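Local coordinates for phosphatase (Mycoplasma pneumoniae M129, PDB 1T71), which is a putative iron-dependent phosphatase of the calcineurin-like metallophosphoesterase clan, probably acting as a phosphodiesterase on 2',3'-cyclic nucleotides, at residues I67-G70 and N71-F75; L51-K54 and H55-F58. All blocks are in the same frame, centred on the assembly; numbering follows the deposited sequence.

Contact 1. Residues I67-G70 and N71-F75; sequences ITMG and NHTWF. With FE (Fe (III) ion), chain C.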
ATOM      1  N   ILE A  67      -7.608  -2.177   4.800  1.00 25.74           N
ATOM      2  CA  ILE A  67      -6.314  -2.692   4.381  1.00 24.61           C
ATOM      3  C   ILE A  67      -6.277  -3.211   2.944  1.00 24.50           C
ATOM      4  O   ILE A  67      -7.200  -3.900   2.498  1.00 23.74           O
ATOM      5  CB  ILE A  67      -5.888  -3.842   5.320  1.00 23.94           C
ATOM      6  CG1 ILE A  67      -5.528  -3.286   6.698  1.00 24.71           C
ATOM      7  CG2 ILE A  67      -4.723  -4.601   4.735  1.00 24.37           C
ATOM      8  CD1 ILE A  67      -5.116  -4.355   7.696  1.00 25.06           C
ATOM      9  N   THR A  68      -5.209  -2.871   2.224  1.00 20.54           N
ATOM     10  CA  THR A  68      -5.010  -3.351   0.855  1.00 22.02           C
ATOM     11  C   THR A  68      -3.722  -4.181   0.908  1.00 21.81           C
ATOM     12  O   THR A  68      -2.930  -4.014   1.842  1.00 20.47           O
ATOM     13  CB  THR A  68      -4.861  -2.182  -0.163  1.00 23.35           C
ATOM     14  OG1 THR A  68      -3.790  -1.317   0.229  1.00 22.86           O
ATOM     15  CG2 THR A  68      -6.151  -1.378  -0.232  1.00 22.00           C
ATOM     16  N   MET A  69      -3.502  -5.063  -0.068  1.00 19.98           N
ATOM     17  CA  MET A  69      -2.310  -5.910  -0.047  1.00 21.54           C
ATOM     18  C   MET A  69      -1.475  -5.896  -1.328  1.00 21.76           C
ATOM     19  O   MET A  69      -1.418  -4.886  -2.029  1.00 22.53           O
ATOM     20  CB  MET A  69      -2.716  -7.348   0.306  1.00 24.95           C
ATOM     21  CG  MET A  69      -3.364  -7.504   1.683  1.00 24.72           C
ATOM     22  SD  MET A  69      -2.188  -7.451   3.066  1.00 30.17           S
ATOM     23  CE  MET A  69      -2.243  -5.888   3.455  1.00 30.98           C
ATOM     24  N   GLY A  70      -0.817  -7.016  -1.624  1.00 24.93           N
ATOM     25  CA  GLY A  70       0.028  -7.076  -2.808  1.00 22.71           C
ATOM     26  C   GLY A  70       0.504  -8.458  -3.209  1.00 22.64           C
ATOM     27  O   GLY A  70      -0.269  -9.420  -3.211  1.00 24.72           O
ATOM     28  N   ASN A  71       1.779  -8.575  -3.552  1.00 21.17           N
ATOM     29  CA  ASN A  71       2.292  -9.865  -3.984  1.00 22.13           C
ATOM     30  C   ASN A  71       2.585 -10.848  -2.861  1.00 22.13           C
ATOM     31  O   ASN A  71       2.633 -12.047  -3.095  1.00 24.83           O
ATOM     32  CB  ASN A  71       3.525  -9.679  -4.880  1.00 22.20           C
ATOM     33  CG  ASN A  71       4.572  -8.783  -4.262  1.00 25.13           C
ATOM     34  OD1 ASN A  71       4.290  -7.646  -3.892  1.00 25.45           O
ATOM     35  ND2 ASN A  71       5.794  -9.288  -4.156  1.00 26.56           N
ATOM     36  N   HIS A  72       2.756 -10.354  -1.641  1.00 24.69           N
ATOM     37  CA  HIS A  72       3.026 -11.232  -0.511  1.00 24.97           C
ATOM     38  C   HIS A  72       1.787 -11.447   0.347  1.00 25.54           C
ATOM     39  O   HIS A  72       1.878 -11.820   1.515  1.00 25.14           O
ATOM     40  CB  HIS A  72       4.163 -10.659   0.331  1.00 21.44           C
ATOM     41  CG  HIS A  72       5.510 -10.832  -0.296  1.00 24.25           C
ATOM     42  ND1 HIS A  72       6.375  -9.780  -0.515  1.00 26.31           N
ATOM     43  CD2 HIS A  72       6.139 -11.940  -0.756  1.00 23.26           C
ATOM     44  CE1 HIS A  72       7.478 -10.234  -1.084  1.00 28.52           C
ATOM     45  NE2 HIS A  72       7.360 -11.541  -1.240  1.00 27.87           N
ATOM     46  N   THR A  73       0.624 -11.217  -0.251  1.00 24.09           N
ATOM     47  CA  THR A  73      -0.649 -11.375   0.442  1.00 25.64           C
ATOM     48  C   THR A  73      -0.835 -12.725   1.157  1.00 26.09           C
ATOM     49  O   THR A  73      -1.357 -12.786   2.269  1.00 26.49           O
ATOM     50  CB  THR A  73      -1.848 -11.213  -0.546  1.00 24.00           C
ATOM     51  OG1 THR A  73      -1.845  -9.893  -1.118  1.00 22.66           O
ATOM     52  CG2 THR A  73      -3.178 -11.459   0.178  1.00 23.66           C
ATOM     53  N   TRP A  74      -0.387 -13.802   0.528  1.00 24.83           N
ATOM     54  CA  TRP A  74      -0.615 -15.137   1.072  1.00 25.56           C
ATOM     55  C   TRP A  74       0.529 -15.840   1.786  1.00 26.19           C
ATOM     56  O   TRP A  74       0.485 -17.059   1.975  1.00 27.40           O
ATOM     57  CB  TRP A  74      -1.132 -16.019  -0.068  1.00 23.67           C
ATOM     58  CG  TRP A  74      -2.219 -15.333  -0.859  1.00 24.87           C
ATOM     59  CD1 TRP A  74      -3.567 -15.382  -0.622  1.00 24.82           C
ATOM     60  CD2 TRP A  74      -2.037 -14.421  -1.953  1.00 25.07           C
ATOM     61  NE1 TRP A  74      -4.231 -14.555  -1.498  1.00 23.37           N
ATOM     62  CE2 TRP A  74      -3.318 -13.951  -2.322  1.00 24.05           C
ATOM     63  CE3 TRP A  74      -0.916 -13.951  -2.652  1.00 23.42           C
ATOM     64  CZ2 TRP A  74      -3.509 -13.032  -3.362  1.00 23.86           C
ATOM     65  CZ3 TRP A  74      -1.105 -13.039  -3.688  1.00 22.26           C
ATOM     66  CH2 TRP A  74      -2.394 -12.588  -4.030  1.00 23.88           C
ATOM     67  N   PHE A  75       1.535 -15.095   2.222  1.00 24.20           N
ATOM     68  CA  PHE A  75       2.659 -15.741   2.872  1.00 24.32           C
ATOM     69  C   PHE A  75       2.439 -16.307   4.278  1.00 24.22           C
ATOM     70  O   PHE A  75       3.008 -17.346   4.606  1.00 23.55           O
ATOM     71  CB  PHE A  75       3.876 -14.821   2.864  1.00 24.29           C
ATOM     72  CG  PHE A  75       5.159 -15.546   3.108  1.00 25.45           C
ATOM     73  CD1 PHE A  75       5.733 -15.567   4.372  1.00 25.58           C
ATOM     74  CD2 PHE A  75       5.771 -16.255   2.077  1.00 25.83           C
ATOM     75  CE1 PHE A  75       6.901 -16.281   4.606  1.00 27.36           C
ATOM     76  CE2 PHE A  75       6.937 -16.972   2.302  1.00 27.90           C
ATOM     77  CZ  PHE A  75       7.503 -16.988   3.569  1.00 27.60           C
TER
HETATM   78 FE    FE C 302       5.246  -5.813  -3.111  1.00 27.01          FE
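Gly70 and Thr73 meet where the chain folds back on itself: the hydroxyl OG1 of Thr73 donates to the carbonyl O of Gly70 over 2.7 Å. The donor stands above the carbonyl plane, 40° out of it, with a C=O...donor angle of 121°. Thr73 can do this because its chi1 of -62° puts OG1 beside its own backbone N, opposite the carbonyl carbon, and leaves CG2 anti to N. The same hydroxyl lies 3.0 Å from Met69 CB, a tight approach, and beyond it the Met69 chain bends off toward strand 89-90. Gly70 O also touches the Trp74 indole, 3.7 Å from CZ3, and Thr73 CB sits over one face of the indole.

Asn71 takes the second position of the type I turn from Gly70 to Thr73, its CB leading away from 67-70, and its OD1 binds an iron(III) ion at 2.2 Å. Its ND2 lies over one face of the His72 ring, toward the rim. Glu43 ties the turn to the metal: OE2 accepts from His72 N and OE1 binds the same iron, which His158 and His183 also ligate. Further out, Trp74 is packed among Phe99, Phe101 and Phe132. A metal-ligand asparagine followed by a histidine, here probably the proton donor, on a loop just after a strand is the Gly-Asn-His signature of calcineurin-like metallophosphoesterases.

Contact 2. Residues L51-K54 and H55-F58; sequences LSLK and HYEF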
ATOM      1  N   LEU A  51       0.505 -11.014   6.491  1.00 24.52           N
ATOM      2  CA  LEU A  51      -0.087 -10.473   7.709  1.00 24.09           C
ATOM      3  C   LEU A  51      -0.685 -11.555   8.608  1.00 24.83           C
ATOM      4  O   LEU A  51      -1.580 -12.293   8.190  1.00 26.22           O
ATOM      5  CB  LEU A  51      -1.173  -9.465   7.316  1.00 18.66           C
ATOM      6  CG  LEU A  51      -2.000  -8.734   8.375  1.00 19.46           C
ATOM      7  CD1 LEU A  51      -1.114  -7.806   9.199  1.00 19.56           C
ATOM      8  CD2 LEU A  51      -3.100  -7.945   7.670  1.00 17.98           C
ATOM      9  N   SER A  52      -0.187 -11.648   9.839  1.00 21.74           N
ATOM     10  CA  SER A  52      -0.691 -12.622  10.805  1.00 24.01           C
ATOM     11  C   SER A  52      -1.969 -12.054  11.420  1.00 23.87           C
ATOM     12  O   SER A  52      -2.230 -10.855  11.306  1.00 23.13           O
ATOM     13  CB  SER A  52       0.342 -12.860  11.917  1.00 25.30           C
ATOM     14  OG  SER A  52       0.507 -11.691  12.711  1.00 24.17           O
ATOM     15  N   LEU A  53      -2.761 -12.903  12.071  1.00 26.70           N
ATOM     16  CA  LEU A  53      -3.999 -12.447  12.706  1.00 27.12           C
ATOM     17  C   LEU A  53      -3.604 -11.476  13.806  1.00 26.94           C
ATOM     18  O   LEU A  53      -4.216 -10.424  13.982  1.00 26.94           O
ATOM     19  CB  LEU A  53      -4.751 -13.623  13.334  1.00 33.08           C
ATOM     20  CG  LEU A  53      -6.273 -13.544  13.513  1.00 35.46           C
ATOM     21  CD1 LEU A  53      -6.621 -14.171  14.856  1.00 36.87           C
ATOM     22  CD2 LEU A  53      -6.784 -12.115  13.445  1.00 34.67           C
ATOM     23  N   LYS A  54      -2.572 -11.855  14.553  1.00 26.51           N
ATOM     24  CA  LYS A  54      -2.065 -11.034  15.639  1.00 28.00           C
ATOM     25  C   LYS A  54      -1.766  -9.632  15.117  1.00 26.77           C
ATOM     26  O   LYS A  54      -2.213  -8.640  15.684  1.00 26.12           O
ATOM     27  CB  LYS A  54      -0.785 -11.655  16.210  1.00 45.07           C
ATOM     28  CG  LYS A  54      -0.218 -10.931  17.431  1.00 48.69           C
ATOM     29  CD  LYS A  54       1.158 -11.472  17.834  1.00 52.64           C
ATOM     30  CE  LYS A  54       2.181 -11.249  16.709  1.00 58.49           C
ATOM     31  NZ  LYS A  54       3.570 -11.706  17.045  1.00 61.07           N
ATOM     32  N   HIS A  55      -1.023  -9.550  14.019  1.00 25.96           N
ATOM     33  CA  HIS A  55      -0.670  -8.255  13.462  1.00 25.69           C
ATOM     34  C   HIS A  55      -1.842  -7.519  12.827  1.00 26.57           C
ATOM     35  O   HIS A  55      -1.865  -6.284  12.802  1.00 25.92           O
ATOM     36  CB  HIS A  55       0.494  -8.430  12.491  1.00 25.19           C
ATOM     37  CG  HIS A  55       1.774  -8.799  13.177  1.00 24.54           C
ATOM     38  ND1 HIS A  55       2.811  -9.442  12.538  1.00 25.38           N
ATOM     39  CD2 HIS A  55       2.174  -8.621  14.458  1.00 25.04           C
ATOM     40  CE1 HIS A  55       3.795  -9.646  13.396  1.00 24.97           C
ATOM     41  NE2 HIS A  55       3.434  -9.156  14.568  1.00 26.47           N
ATOM     42  N   TYR A  56      -2.825  -8.266  12.334  1.00 25.25           N
ATOM     43  CA  TYR A  56      -3.994  -7.640  11.743  1.00 26.09           C
ATOM     44  C   TYR A  56      -4.745  -6.899  12.844  1.00 27.71           C
ATOM     45  O   TYR A  56      -5.201  -5.772  12.651  1.00 28.38           O
ATOM     46  CB  TYR A  56      -4.906  -8.683  11.097  1.00 29.65           C
ATOM     47  CG  TYR A  56      -6.327  -8.196  10.898  1.00 31.20           C
ATOM     48  CD1 TYR A  56      -7.285  -8.337  11.908  1.00 31.64           C
ATOM     49  CD2 TYR A  56      -6.705  -7.549   9.723  1.00 30.23           C
ATOM     50  CE1 TYR A  56      -8.583  -7.843  11.751  1.00 29.57           C
ATOM     51  CE2 TYR A  56      -7.997  -7.049   9.560  1.00 31.13           C
ATOM     52  CZ  TYR A  56      -8.928  -7.197  10.576  1.00 29.91           C
ATOM     53  OH  TYR A  56     -10.191  -6.678  10.414  1.00 31.42           O
ATOM     54  N   GLU A  57      -4.870  -7.525  14.009  1.00 27.22           N
ATOM     55  CA  GLU A  57      -5.568  -6.869  15.110  1.00 28.29           C
ATOM     56  C   GLU A  57      -4.742  -5.690  15.624  1.00 27.07           C
ATOM     57  O   GLU A  57      -5.295  -4.658  15.997  1.00 27.24           O
ATOM     58  CB  GLU A  57      -5.883  -7.870  16.231  1.00 37.73           C
ATOM     59  CG  GLU A  57      -6.971  -8.892  15.851  1.00 41.59           C
ATOM     60  CD  GLU A  57      -8.312  -8.249  15.448  1.00 45.79           C
ATOM     61  OE1 GLU A  57      -9.227  -8.990  15.012  1.00 47.25           O
ATOM     62  OE2 GLU A  57      -8.467  -7.011  15.576  1.00 46.97           O
ATOM     63  N   PHE A  58      -3.419  -5.833  15.624  1.00 30.71           N
ATOM     64  CA  PHE A  58      -2.551  -4.743  16.061  1.00 30.87           C
ATOM     65  C   PHE A  58      -2.824  -3.495  15.210  1.00 31.78           C
ATOM     66  O   PHE A  58      -3.053  -2.402  15.740  1.00 31.73           O
ATOM     67  CB  PHE A  58      -1.079  -5.134  15.914  1.00 30.02           C
ATOM     68  CG  PHE A  58      -0.121  -4.009  16.212  1.00 31.97           C
ATOM     69  CD1 PHE A  58       0.501  -3.917  17.453  1.00 32.78           C
ATOM     70  CD2 PHE A  58       0.135  -3.023  15.259  1.00 30.92           C
ATOM     71  CE1 PHE A  58       1.365  -2.861  17.739  1.00 33.11           C
ATOM     72  CE2 PHE A  58       0.993  -1.966  15.537  1.00 31.15           C
ATOM     73  CZ  PHE A  58       1.610  -1.884  16.778  1.00 31.96           C
TER
HETATM   74  O   HOH W   1       4.587  -8.603  17.257  1.00 42.79           O
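The His55 imidazole has the hydroxyl OG of Ser52 over one face, 3.2 Å from CG. In the ring plane, at its edge, a water lies 3.0 Å from NE2 and takes a weak hydrogen bond from Lys54 NZ. The Lys54 chain runs alongside the ring, pointing the same way; a bend at chi3 (62°) brings its CE to 3.2 Å from NE2 of His55. The other ring nitrogen, ND1, is hydrogen-bonded to Thr46. The Tyr56 ring meets the methyl CD2 of Leu51 at its edge, near its plane, on the side of ring atom CD2, and Leu53 CD2 lies 4.1 Å from Tyr56 CD1. The carboxylate oxygen OE1 of Glu57 lies in the ring plane at another part of the edge.

Ser52 is the N-cap of the helix. Its OG accepts from His55 N at 2.9 Å in a fairly straight bond (160°), and Ser52 O takes the N-H of Tyr56. Bonds from Glu57 N to Leu53 O and from Phe58 N to Lys54 O carry the alpha-helical pattern on. Leu53 CD2 also lies against the CG of Glu57, the two chains side by side.

This is the first turn of helix 53-62, the crossover of a beta-alpha-beta unit between strands 37-41 and 66-68. Leu51 and Tyr56 pack against the second strand, and the Tyr56 hydroxyl bonds to Asp88. Helix 15-23 supplies Arg19, which touches His55 and Phe58, while Val83 of helix 80-83 meets Leu51 and Leu53.

In the fold
Both contacts belong to the same beta-alpha-beta unit: contact 2 opens its helix, and contact 1 begins on its second strand and runs into the loop beyond. Their centres lie 13 Å apart, and they touch at one residue: CD1 of Ile67 is 4.1 Å from both CD2 of Tyr56 and CD2 of Leu51. Contact 1 is buried, near the centre of the chain, and carries one iron ligand, Asn71, beside a side-chain-to-backbone bond in the turn. Contact 2 sits farther out and is partly buried; Leu51 and Tyr56 are buried, while Lys54 and Glu57 are exposed. Its polar chemistry is a helix cap and side-chain bonds to neighbouring loops, and none of its residues binds iron.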